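Local coordinates for uncharacterized hypothetical protein (Bacteroides uniformis, PDB 4EIU) that is of unknown function but belongs to the DUF3823 family, its N-terminal domain being related to the transthyretin-like beta-sandwich folds, at residues Trp13-Glu19 and Val107-Pro113. Residue numbers count along the deposited sequence, not the author numbering.
Sequences WGEVVDE and VKFEVQP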
# COMPACT_ATOMS: atom_id res chain seq x y z
N TRP A 13 -11.76 7.74 12.59
CA TRP A 13 -10.78 6.69 12.67
C TRP A 13 -11.17 5.63 11.70
O TRP A 13 -12.35 5.32 11.53
CB TRP A 13 -10.68 6.15 14.08
CG TRP A 13 -9.71 5.00 14.22
CD1 TRP A 13 -8.38 5.06 14.64
CD2 TRP A 13 -9.95 3.58 13.95
NE1 TRP A 13 -7.80 3.84 14.59
CE2 TRP A 13 -8.70 2.89 14.23
CE3 TRP A 13 -11.06 2.82 13.53
CZ2 TRP A 13 -8.56 1.52 14.09
CZ3 TRP A 13 -10.90 1.44 13.40
CH2 TRP A 13 -9.68 0.81 13.68
N GLY A 14 -10.20 5.07 11.01
CA GLY A 14 -10.50 4.06 10.04
C GLY A 14 -9.45 3.00 9.98
O GLY A 14 -8.28 3.23 10.35
N GLU A 15 -9.85 1.82 9.51
CA GLU A 15 -8.87 0.77 9.17
C GLU A 15 -9.13 0.20 7.79
O GLU A 15 -10.28 0.23 7.28
CB GLU A 15 -8.85 -0.36 10.21
CG GLU A 15 -10.21 -0.96 10.42
CD GLU A 15 -10.26 -2.12 11.41
OE1 GLU A 15 -9.26 -2.83 11.62
OE2 GLU A 15 -11.35 -2.32 11.94
N VAL A 16 -8.04 -0.28 7.18
CA VAL A 16 -8.07 -0.84 5.82
C VAL A 16 -7.64 -2.29 5.90
O VAL A 16 -6.55 -2.59 6.37
CB VAL A 16 -7.20 -0.01 4.84
CG1 VAL A 16 -7.24 -0.62 3.39
CG2 VAL A 16 -7.62 1.45 4.87
N VAL A 17 -8.57 -3.20 5.55
CA VAL A 17 -8.36 -4.60 5.69
C VAL A 17 -8.65 -5.33 4.36
O VAL A 17 -9.40 -4.88 3.51
CB VAL A 17 -9.18 -5.24 6.84
CG1 VAL A 17 -8.90 -4.54 8.19
CG2 VAL A 17 -10.67 -5.23 6.52
N ASP A 18 -8.02 -6.47 4.22
CA ASP A 18 -8.19 -7.31 3.04
C ASP A 18 -9.55 -8.04 3.19
O ASP A 18 -9.75 -8.80 4.11
CB ASP A 18 -7.03 -8.28 3.02
CG ASP A 18 -7.10 -9.30 1.88
OD1 ASP A 18 -8.01 -9.21 1.05
OD2 ASP A 18 -6.25 -10.22 1.87
N GLU A 19 -10.44 -7.80 2.24
CA GLU A 19 -11.71 -8.54 2.11
C GLU A 19 -11.58 -10.06 2.23
O GLU A 19 -12.42 -10.73 2.82
CB GLU A 19 -12.28 -8.19 0.71
CG GLU A 19 -13.75 -8.52 0.58
CD GLU A 19 -14.22 -8.36 -0.85
OE1 GLU A 19 -14.20 -7.23 -1.37
OE2 GLU A 19 -14.58 -9.36 -1.44
N VAL A 107 -14.69 3.80 10.81
CA VAL A 107 -15.11 3.24 9.54
C VAL A 107 -14.13 2.10 9.23
O VAL A 107 -12.96 2.11 9.65
CB VAL A 107 -15.02 4.24 8.38
CG1 VAL A 107 -15.99 5.37 8.59
CG2 VAL A 107 -13.58 4.77 8.23
N LYS A 108 -14.61 1.12 8.49
CA LYS A 108 -13.76 0.00 8.08
C LYS A 108 -13.89 -0.17 6.60
O LYS A 108 -15.01 -0.22 6.10
CB LYS A 108 -14.14 -1.24 8.86
CG LYS A 108 -13.43 -2.51 8.43
CD LYS A 108 -13.70 -3.60 9.45
CE LYS A 108 -13.94 -4.93 8.80
NZ LYS A 108 -14.29 -5.91 9.87
N PHE A 109 -12.75 -0.23 5.88
CA PHE A 109 -12.73 -0.45 4.45
C PHE A 109 -12.19 -1.85 4.17
O PHE A 109 -11.11 -2.19 4.58
CB PHE A 109 -11.82 0.56 3.74
CG PHE A 109 -12.47 1.90 3.51
CD1 PHE A 109 -13.20 2.16 2.34
CD2 PHE A 109 -12.37 2.88 4.44
CE1 PHE A 109 -13.81 3.39 2.13
CE2 PHE A 109 -12.99 4.13 4.26
CZ PHE A 109 -13.69 4.38 3.11
N GLU A 110 -12.94 -2.62 3.39
CA GLU A 110 -12.45 -3.92 2.95
C GLU A 110 -12.04 -3.75 1.51
O GLU A 110 -12.88 -3.38 0.69
CB GLU A 110 -13.56 -4.96 3.05
CG GLU A 110 -13.90 -5.27 4.47
CD GLU A 110 -14.93 -6.36 4.54
OE1 GLU A 110 -16.10 -6.02 4.45
OE2 GLU A 110 -14.56 -7.54 4.61
N VAL A 111 -10.79 -4.08 1.21
CA VAL A 111 -10.19 -3.83 -0.11
C VAL A 111 -9.57 -5.14 -0.60
O VAL A 111 -9.59 -6.16 0.08
CB VAL A 111 -9.17 -2.68 -0.06
CG1 VAL A 111 -9.83 -1.40 0.51
CG2 VAL A 111 -7.97 -3.07 0.77
N GLN A 112 -9.08 -5.09 -1.82
CA GLN A 112 -8.48 -6.26 -2.50
C GLN A 112 -7.06 -5.83 -2.89
O GLN A 112 -6.84 -5.28 -3.96
CB GLN A 112 -9.33 -6.61 -3.71
CG GLN A 112 -10.60 -7.33 -3.25
CD GLN A 112 -11.64 -7.55 -4.33
OE1 GLN A 112 -12.04 -6.60 -5.05
NE2 GLN A 112 -12.11 -8.79 -4.44
N PRO A 113 -6.08 -6.09 -1.99
CA PRO A 113 -4.72 -5.66 -2.27
C PRO A 113 -4.18 -6.41 -3.48
O PRO A 113 -4.53 -7.54 -3.69
CB PRO A 113 -3.94 -6.07 -1.02
CG PRO A 113 -4.74 -7.16 -0.40
CD PRO A 113 -6.17 -6.94 -0.79
O HOH W 1 -12.42 -8.63 5.88
O HOH W 2 -13.16 -4.92 -1.52
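Start with the backbone: Trp13-Asp18 and Val107-Val111 run side by side as parallel strands, their axes 4.7 Å apart at closest approach, and six hydrogen bonds zip them together. Only odd-numbered residues take part. Val107 N gives to Trp13 O (2.9 Å) and Glu15 N to Val107 O (3.1 Å); then Phe109 N reaches Glu15 O and Val17 N reaches Phe109 O, both at 2.9 Å and almost straight. Val111 N to Val17 O follows at 2.8 Å, and Glu19 N to Val111 O, also 2.8 Å, carries the ladder past the end of the first strand.

The backbone of Gly14 bonds instead to Phe61 of strand 60-63, and that of Val16 to Gly59 and Val25. Glu110 O, facing away from the first strand, accepts a hydrogen bond from a water that also donates to Glu19 OE1; a second water links Asp18 O to Glu110 OE2. Glu15 OE1 has a salt bridge to Arg24, while the Asp18 carboxylate turns back to Ala20 N and Thr21 OG1.

On one face, Val16 CG1 meets Val111 CG2 at 3.7 Å beside Phe109, and these three side chains pack on Ile75 of strand 69-76, in the other sheet of the domain. Strand 10-18 is the middle of a three-stranded mixed sheet, with 104-111 parallel on one flank and 60-63 antiparallel on the other.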